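Local structure of alpha-1,2-mannosidase (Trichoderma reesei, 1HCU) at residues A[254-259]-A[320-325]; A[267-272]-A[313-318]. The protein hydrolyses alpha-1,2-mannosidic linkages, probably trimming high-mannose N-glycans on glycoproteins with the help of a calcium ion. One frame throughout, in Å; residues are numbered along the deposited sequence.

Contact 1. Residues A[254-259]-A[320-325]; sequences MYLYDP and GILLNE
Tyr255 and Leu256 meet Leu322 and Leu323 without a hydrogen bond passing between them, and the shortest polar bonds close the helix ends instead. On one side Asp258 N reaches Met254 O at 3.0 Å as Asp258 leaves the helix. On the other, Glu325 N binds Gly320 O at the same 3.0 Å and Asn324 N binds Ile321 O, a Schellman motif whose turning residue, Asn324, has a positive phi of 54°. Glu325 then takes the N-cap position, right before helix 326-344.

What joins the two ends is apolar packing, a case of leucines and one aromatic ring meshing where helices finish side by side. The side chains of Leu256 and Leu322 cross at about a right angle: the CD2 branch of Leu322 presses on Leu256 CB at 3.6 Å, while CD1 lies 4.0 Å from Leu256 CG. With CG anti to the backbone N (chi1 180°), Tyr255 brings its ring beside Leu322, CD2 4.2 Å from Leu322 CB. There Leu322 O sits near the ring plane, 4.0 Å from Tyr255 CE2, and Leu323 CD2 approaches that same CE2 obliquely at 3.9 Å.

All four are partly exposed, at the surface and away from the active site. Lys266 of helix 263-280 touches both Tyr255 and Leu323, Met254 packs on helix 182-192, and Leu256 also rests on the loop residues Asn479 and Ile492.

Contact 2. Residues A[267-272]-A[313-318]; sequences DRWVLG and GGNFIL
Trp269 points the long edge of its indole at helix 312-323, and Asn315 and Phe316 receive it in two different ways. The carboxamide of Asn315 comes to the indole edge at NE1, its plane turned 74° from that of the ring, with Asn315 CG 4.1 Å from Trp269 NE1. Farther along the same edge, Trp269 CZ2 lies 4.0 Å from Phe316 CA and 3.8 Å from the backbone O of Asn315. The six-membered ring of Trp269 meets Phe316 edge-to-face, centroids 5.7 Å apart, in a tilted version with planes at 56°. Because CG of Trp269 is anti to its backbone N (chi1 -174°), the indole extends off its own helix and spans the gap between helices whose nearest CA atoms, those of Trp269 and Phe316, are 9.7 Å apart.

Such packing between helices belongs to the (alpha/alpha)7 barrel of glycosyl hydrolase family 47, and the Asn315 side chain lies about 9 Å from the bound calcium ion. A leucine in place of Trp269 would probably leave the face of Phe316 without its aromatic edge and open a gap beside Asn315. Tyr328 adds a second edge-to-face partner for Trp269, while Phe331 and Trp240 meet the ring of Phe316.

Overall arrangement
Both contacts use helix 312-323, but at different levels. Contact 1 takes its C-terminal end to the end of helix 245-257 near the surface, whereas contact 2 takes its earlier turns into the buried interior against helix 263-280, the next helix in the chain after 245-257. Their centres are about 9 Å apart, and along the chain contact 2 is nested within the loop closed by contact 1. The chemistry follows the place: aliphatic branches and a partly exposed tyrosine outside, buried aromatic rings and an amide nearer the calcium site. Leu323 joins them, its CD1 packing on Val270 CG2 at 3.9 Å and also reaching Trp269.

Contact 1. Residues A[254-259]-A[320-325]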
ATOM      1  N   MET A 254      -5.629   7.823  10.156  1.00 10.79           N
ATOM      2  CA  MET A 254      -5.302   9.036  10.893  1.00  8.42           C
ATOM      3  C   MET A 254      -6.082   9.002  12.200  1.00  8.82           C
ATOM      4  O   MET A 254      -5.625   9.517  13.226  1.00  8.77           O
ATOM      5  CB  MET A 254      -5.699  10.289  10.095  1.00  8.23           C
ATOM      6  CG  MET A 254      -4.767  10.636   8.945  1.00  8.66           C
ATOM      7  SD  MET A 254      -3.014  10.566   9.449  1.00 14.99           S
ATOM      8  CE  MET A 254      -2.867  12.056  10.405  1.00 13.50           C
ATOM      9  N   TYR A 255      -7.260   8.384  12.164  1.00  9.38           N
ATOM     10  CA  TYR A 255      -8.092   8.279  13.362  1.00 10.44           C
ATOM     11  C   TYR A 255      -7.424   7.370  14.384  1.00 11.21           C
ATOM     12  O   TYR A 255      -7.606   7.543  15.590  1.00 11.68           O
ATOM     13  CB  TYR A 255      -9.474   7.728  13.012  1.00  9.42           C
ATOM     14  CG  TYR A 255     -10.402   7.575  14.198  1.00  9.76           C
ATOM     15  CD1 TYR A 255     -10.911   8.690  14.873  1.00  9.41           C
ATOM     16  CD2 TYR A 255     -10.801   6.312  14.625  1.00 10.64           C
ATOM     17  CE1 TYR A 255     -11.804   8.542  15.943  1.00  7.23           C
ATOM     18  CE2 TYR A 255     -11.688   6.153  15.686  1.00 11.41           C
ATOM     19  CZ  TYR A 255     -12.186   7.263  16.338  1.00 11.53           C
ATOM     20  OH  TYR A 255     -13.073   7.069  17.381  1.00 16.05           O
ATOM     21  N   LEU A 256      -6.666   6.390  13.896  1.00 11.03           N
ATOM     22  CA  LEU A 256      -5.956   5.470  14.777  1.00 10.50           C
ATOM     23  C   LEU A 256      -4.763   6.245  15.343  1.00 11.02           C
ATOM     24  O   LEU A 256      -4.443   6.136  16.532  1.00  8.54           O
ATOM     25  CB  LEU A 256      -5.453   4.251  13.988  1.00 11.08           C
ATOM     26  CG  LEU A 256      -5.138   2.944  14.735  1.00 14.93           C
ATOM     27  CD1 LEU A 256      -4.236   2.043  13.875  1.00 12.22           C
ATOM     28  CD2 LEU A 256      -4.457   3.236  16.048  1.00 16.11           C
ATOM     29  N   TYR A 257      -4.113   7.032  14.485  1.00  8.92           N
ATOM     30  CA  TYR A 257      -2.950   7.810  14.896  1.00  9.17           C
ATOM     31  C   TYR A 257      -3.294   8.784  16.026  1.00  8.10           C
ATOM     32  O   TYR A 257      -2.475   9.037  16.898  1.00  8.05           O
ATOM     33  CB  TYR A 257      -2.347   8.563  13.696  1.00  8.85           C
ATOM     34  CG  TYR A 257      -1.028   9.232  14.027  1.00 11.34           C
ATOM     35  CD1 TYR A 257      -0.959  10.605  14.282  1.00 12.14           C
ATOM     36  CD2 TYR A 257       0.143   8.477  14.161  1.00 10.83           C
ATOM     37  CE1 TYR A 257       0.251  11.211  14.670  1.00 15.07           C
ATOM     38  CE2 TYR A 257       1.348   9.073  14.547  1.00 13.37           C
ATOM     39  CZ  TYR A 257       1.397  10.434  14.800  1.00 13.71           C
ATOM     40  OH  TYR A 257       2.585  11.002  15.188  1.00 14.46           O
ATOM     41  N   ASP A 258      -4.509   9.322  16.004  1.00 11.16           N
ATOM     42  CA  ASP A 258      -4.985  10.241  17.044  1.00 12.15           C
ATOM     43  C   ASP A 258      -6.494  10.449  16.853  1.00 12.01           C
ATOM     44  O   ASP A 258      -6.920  11.295  16.073  1.00 11.78           O
ATOM     45  CB  ASP A 258      -4.243  11.586  16.975  1.00 13.95           C
ATOM     46  CG  ASP A 258      -4.644  12.534  18.102  1.00 17.35           C
ATOM     47  OD1 ASP A 258      -3.975  13.570  18.285  1.00 19.58           O
ATOM     48  OD2 ASP A 258      -5.632  12.246  18.806  1.00 19.13           O
ATOM     49  N   PRO A 259      -7.315   9.682  17.588  1.00 12.33           N
ATOM     50  CA  PRO A 259      -8.783   9.738  17.528  1.00 13.15           C
ATOM     51  C   PRO A 259      -9.388  11.119  17.766  1.00 14.47           C
ATOM     52  O   PRO A 259     -10.470  11.416  17.262  1.00 14.86           O
ATOM     53  CB  PRO A 259      -9.233   8.753  18.615  1.00 11.11           C
ATOM     54  CG  PRO A 259      -8.036   7.886  18.867  1.00 14.08           C
ATOM     55  CD  PRO A 259      -6.864   8.807  18.688  1.00 12.79           C
ATOM     56  N   GLY A 320     -13.606  -1.325  11.253  1.00 12.54           N
ATOM     57  CA  GLY A 320     -14.524  -2.030  12.134  1.00 13.28           C
ATOM     58  C   GLY A 320     -13.936  -2.229  13.522  1.00 12.88           C
ATOM     59  O   GLY A 320     -14.655  -2.216  14.521  1.00 13.21           O
ATOM     60  N   ILE A 321     -12.622  -2.421  13.586  1.00 13.38           N
ATOM     61  CA  ILE A 321     -11.940  -2.598  14.864  1.00 12.34           C
ATOM     62  C   ILE A 321     -11.966  -1.274  15.626  1.00 12.96           C
ATOM     63  O   ILE A 321     -12.488  -1.201  16.731  1.00 13.55           O
ATOM     64  CB  ILE A 321     -10.466  -3.020  14.659  1.00 10.84           C
ATOM     65  CG1 ILE A 321     -10.408  -4.407  14.031  1.00 11.24           C
ATOM     66  CG2 ILE A 321      -9.724  -3.040  15.990  1.00  9.98           C
ATOM     67  CD1 ILE A 321      -9.015  -4.838  13.691  1.00  6.90           C
ATOM     68  N   LEU A 322     -11.407  -0.231  15.016  1.00 13.82           N
ATOM     69  CA  LEU A 322     -11.356   1.094  15.628  1.00 14.45           C
ATOM     70  C   LEU A 322     -12.720   1.668  15.990  1.00 16.14           C
ATOM     71  O   LEU A 322     -12.826   2.473  16.909  1.00 18.46           O
ATOM     72  CB  LEU A 322     -10.637   2.077  14.704  1.00 13.10           C
ATOM     73  CG  LEU A 322      -9.107   2.169  14.705  1.00 15.85           C
ATOM     74  CD1 LEU A 322      -8.480   0.817  14.930  1.00 15.71           C
ATOM     75  CD2 LEU A 322      -8.651   2.765  13.374  1.00 12.71           C
ATOM     76  N   LEU A 323     -13.766   1.269  15.277  1.00 15.67           N
ATOM     77  CA  LEU A 323     -15.094   1.808  15.567  1.00 15.74           C
ATOM     78  C   LEU A 323     -16.041   0.839  16.255  1.00 16.50           C
ATOM     79  O   LEU A 323     -17.188   1.188  16.515  1.00 15.86           O
ATOM     80  CB  LEU A 323     -15.748   2.306  14.279  1.00 13.51           C
ATOM     81  CG  LEU A 323     -15.015   3.462  13.611  1.00 14.98           C
ATOM     82  CD1 LEU A 323     -15.615   3.728  12.255  1.00 11.82           C
ATOM     83  CD2 LEU A 323     -15.086   4.697  14.512  1.00 13.64           C
ATOM     84  N   ASN A 324     -15.563  -0.367  16.554  1.00 17.64           N
ATOM     85  CA  ASN A 324     -16.399  -1.386  17.192  1.00 20.70           C
ATOM     86  C   ASN A 324     -17.681  -1.635  16.402  1.00 19.76           C
ATOM     87  O   ASN A 324     -18.743  -1.848  16.984  1.00 20.04           O
ATOM     88  CB  ASN A 324     -16.774  -0.988  18.623  1.00 23.80           C
ATOM     89  CG  ASN A 324     -15.584  -0.992  19.565  1.00 28.28           C
ATOM     90  OD1 ASN A 324     -14.907  -2.009  19.734  1.00 32.17           O
ATOM     91  ND2 ASN A 324     -15.326   0.149  20.192  1.00 30.78           N
ATOM     92  N   GLU A 325     -17.570  -1.603  15.077  1.00 19.37           N
ATOM     93  CA  GLU A 325     -18.703  -1.830  14.184  1.00 19.17           C
ATOM     94  C   GLU A 325     -18.543  -3.118  13.386  1.00 16.58           C
ATOM     95  O   GLU A 325     -17.789  -3.163  12.418  1.00 16.96           O
ATOM     96  CB  GLU A 325     -18.847  -0.662  13.201  1.00 21.73           C
ATOM     97  CG  GLU A 325     -19.418   0.602  13.799  1.00 26.83           C
ATOM     98  CD  GLU A 325     -20.830   0.404  14.315  1.00 31.18           C
ATOM     99  OE1 GLU A 325     -21.642  -0.246  13.611  1.00 33.15           O
ATOM    100  OE2 GLU A 325     -21.130   0.906  15.418  1.00 34.11           O
TER

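Contact 2. Residues A[267-272]-A[313-318]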
ATOM      1  N   ASP A 267     -15.135  10.573  10.351  1.00 10.78           N
ATOM      2  CA  ASP A 267     -16.484  10.795   9.826  1.00 10.79           C
ATOM      3  C   ASP A 267     -16.510  10.739   8.300  1.00 10.19           C
ATOM      4  O   ASP A 267     -17.442  10.187   7.718  1.00 10.59           O
ATOM      5  CB  ASP A 267     -17.050  12.142  10.301  1.00  8.35           C
ATOM      6  CG  ASP A 267     -17.505  12.116  11.759  1.00 11.77           C
ATOM      7  OD1 ASP A 267     -17.558  11.019  12.364  1.00  8.64           O
ATOM      8  OD2 ASP A 267     -17.821  13.203  12.297  1.00 10.96           O
ATOM      9  N   ARG A 268     -15.496  11.304   7.649  1.00 10.69           N
ATOM     10  CA  ARG A 268     -15.457  11.282   6.186  1.00 10.16           C
ATOM     11  C   ARG A 268     -15.284   9.846   5.667  1.00  9.35           C
ATOM     12  O   ARG A 268     -15.772   9.504   4.582  1.00  8.89           O
ATOM     13  CB  ARG A 268     -14.333  12.190   5.659  1.00 10.61           C
ATOM     14  CG  ARG A 268     -14.527  13.672   5.988  1.00 10.22           C
ATOM     15  CD  ARG A 268     -15.856  14.216   5.452  1.00  8.18           C
ATOM     16  NE  ARG A 268     -15.976  14.053   4.008  1.00  8.45           N
ATOM     17  CZ  ARG A 268     -17.010  14.468   3.281  1.00  8.32           C
ATOM     18  NH1 ARG A 268     -18.038  15.080   3.860  1.00  5.85           N
ATOM     19  NH2 ARG A 268     -17.013  14.268   1.967  1.00  5.45           N
ATOM     20  N   TRP A 269     -14.599   9.017   6.450  1.00  7.38           N
ATOM     21  CA  TRP A 269     -14.375   7.614   6.104  1.00  8.46           C
ATOM     22  C   TRP A 269     -15.696   6.835   6.185  1.00  9.47           C
ATOM     23  O   TRP A 269     -16.028   6.050   5.290  1.00  8.72           O
ATOM     24  CB  TRP A 269     -13.373   6.981   7.082  1.00  8.75           C
ATOM     25  CG  TRP A 269     -12.982   5.575   6.716  1.00  8.50           C
ATOM     26  CD1 TRP A 269     -12.025   5.204   5.824  1.00  6.70           C
ATOM     27  CD2 TRP A 269     -13.608   4.364   7.161  1.00  6.47           C
ATOM     28  NE1 TRP A 269     -12.016   3.839   5.672  1.00  6.35           N
ATOM     29  CE2 TRP A 269     -12.978   3.296   6.481  1.00  5.71           C
ATOM     30  CE3 TRP A 269     -14.641   4.077   8.063  1.00  6.38           C
ATOM     31  CZ2 TRP A 269     -13.347   1.957   6.671  1.00  3.49           C
ATOM     32  CZ3 TRP A 269     -15.009   2.739   8.252  1.00  6.13           C
ATOM     33  CH2 TRP A 269     -14.361   1.699   7.557  1.00  2.76           C
ATOM     34  N   VAL A 270     -16.440   7.063   7.268  1.00  7.56           N
ATOM     35  CA  VAL A 270     -17.711   6.385   7.487  1.00  7.52           C
ATOM     36  C   VAL A 270     -18.687   6.628   6.342  1.00  9.11           C
ATOM     37  O   VAL A 270     -19.400   5.711   5.936  1.00  8.56           O
ATOM     38  CB  VAL A 270     -18.371   6.814   8.836  1.00  8.83           C
ATOM     39  CG1 VAL A 270     -19.766   6.204   8.961  1.00  6.30           C
ATOM     40  CG2 VAL A 270     -17.507   6.334  10.016  1.00  5.59           C
ATOM     41  N   LEU A 271     -18.712   7.855   5.825  1.00  9.69           N
ATOM     42  CA  LEU A 271     -19.592   8.189   4.707  1.00  8.74           C
ATOM     43  C   LEU A 271     -19.122   7.378   3.506  1.00  7.95           C
ATOM     44  O   LEU A 271     -19.910   6.733   2.823  1.00  6.04           O
ATOM     45  CB  LEU A 271     -19.498   9.679   4.368  1.00 11.16           C
ATOM     46  CG  LEU A 271     -20.275  10.705   5.191  1.00 13.42           C
ATOM     47  CD1 LEU A 271     -19.834  12.097   4.778  1.00 12.45           C
ATOM     48  CD2 LEU A 271     -21.773  10.535   4.967  1.00 12.76           C
ATOM     49  N   GLY A 272     -17.818   7.438   3.251  1.00  8.98           N
ATOM     50  CA  GLY A 272     -17.250   6.688   2.150  1.00  8.55           C
ATOM     51  C   GLY A 272     -17.603   5.217   2.302  1.00  7.92           C
ATOM     52  O   GLY A 272     -18.216   4.632   1.412  1.00  6.58           O
ATOM     53  N   GLY A 313     -10.389  -4.868   1.707  1.00 10.75           N
ATOM     54  CA  GLY A 313     -10.811  -5.761   2.772  1.00  9.86           C
ATOM     55  C   GLY A 313     -10.193  -5.452   4.119  1.00  9.41           C
ATOM     56  O   GLY A 313     -10.881  -5.402   5.147  1.00  9.49           O
ATOM     57  N   GLY A 314      -8.885  -5.247   4.117  1.00  9.01           N
ATOM     58  CA  GLY A 314      -8.195  -4.940   5.350  1.00 10.59           C
ATOM     59  C   GLY A 314      -8.595  -3.582   5.890  1.00 11.24           C
ATOM     60  O   GLY A 314      -8.678  -3.396   7.109  1.00 11.66           O
ATOM     61  N   ASN A 315      -8.862  -2.633   4.998  1.00  9.38           N
ATOM     62  CA  ASN A 315      -9.232  -1.301   5.454  1.00 10.32           C
ATOM     63  C   ASN A 315     -10.579  -1.284   6.178  1.00 10.66           C
ATOM     64  O   ASN A 315     -10.697  -0.663   7.237  1.00 11.46           O
ATOM     65  CB  ASN A 315      -9.249  -0.304   4.292  1.00 10.04           C
ATOM     66  CG  ASN A 315      -9.115   1.125   4.767  1.00 10.12           C
ATOM     67  OD1 ASN A 315      -8.156   1.467   5.464  1.00 12.05           O
ATOM     68  ND2 ASN A 315     -10.067   1.969   4.400  1.00  8.90           N
ATOM     69  N   PHE A 316     -11.587  -1.957   5.616  1.00  8.45           N
ATOM     70  CA  PHE A 316     -12.903  -2.016   6.251  1.00  9.88           C
ATOM     71  C   PHE A 316     -12.795  -2.711   7.603  1.00  9.16           C
ATOM     72  O   PHE A 316     -13.455  -2.319   8.570  1.00  9.24           O
ATOM     73  CB  PHE A 316     -13.916  -2.765   5.370  1.00 10.49           C
ATOM     74  CG  PHE A 316     -14.654  -1.873   4.409  1.00 11.45           C
ATOM     75  CD1 PHE A 316     -14.071  -1.480   3.207  1.00 10.03           C
ATOM     76  CD2 PHE A 316     -15.913  -1.382   4.737  1.00 11.43           C
ATOM     77  CE1 PHE A 316     -14.732  -0.612   2.347  1.00 11.50           C
ATOM     78  CE2 PHE A 316     -16.589  -0.508   3.881  1.00 10.89           C
ATOM     79  CZ  PHE A 316     -15.995  -0.121   2.683  1.00 12.42           C
ATOM     80  N   ILE A 317     -11.958  -3.745   7.652  1.00  9.05           N
ATOM     81  CA  ILE A 317     -11.722  -4.493   8.878  1.00  7.80           C
ATOM     82  C   ILE A 317     -11.100  -3.547   9.894  1.00  9.22           C
ATOM     83  O   ILE A 317     -11.579  -3.461  11.032  1.00 10.04           O
ATOM     84  CB  ILE A 317     -10.775  -5.703   8.633  1.00  7.43           C
ATOM     85  CG1 ILE A 317     -11.534  -6.804   7.891  1.00  6.25           C
ATOM     86  CG2 ILE A 317     -10.231  -6.234   9.953  1.00  8.57           C
ATOM     87  CD1 ILE A 317     -10.658  -7.902   7.347  1.00  2.87           C
ATOM     88  N   LEU A 318     -10.057  -2.823   9.485  1.00  7.49           N
ATOM     89  CA  LEU A 318      -9.408  -1.879  10.394  1.00  8.28           C
ATOM     90  C   LEU A 318     -10.427  -0.907  10.970  1.00 10.15           C
ATOM     91  O   LEU A 318     -10.455  -0.665  12.181  1.00 12.65           O
ATOM     92  CB  LEU A 318      -8.318  -1.094   9.680  1.00  7.60           C
ATOM     93  CG  LEU A 318      -7.630  -0.024  10.533  1.00  8.00           C
ATOM     94  CD1 LEU A 318      -7.131  -0.622  11.852  1.00  7.87           C
ATOM     95  CD2 LEU A 318      -6.478   0.560   9.747  1.00  6.92           C
TER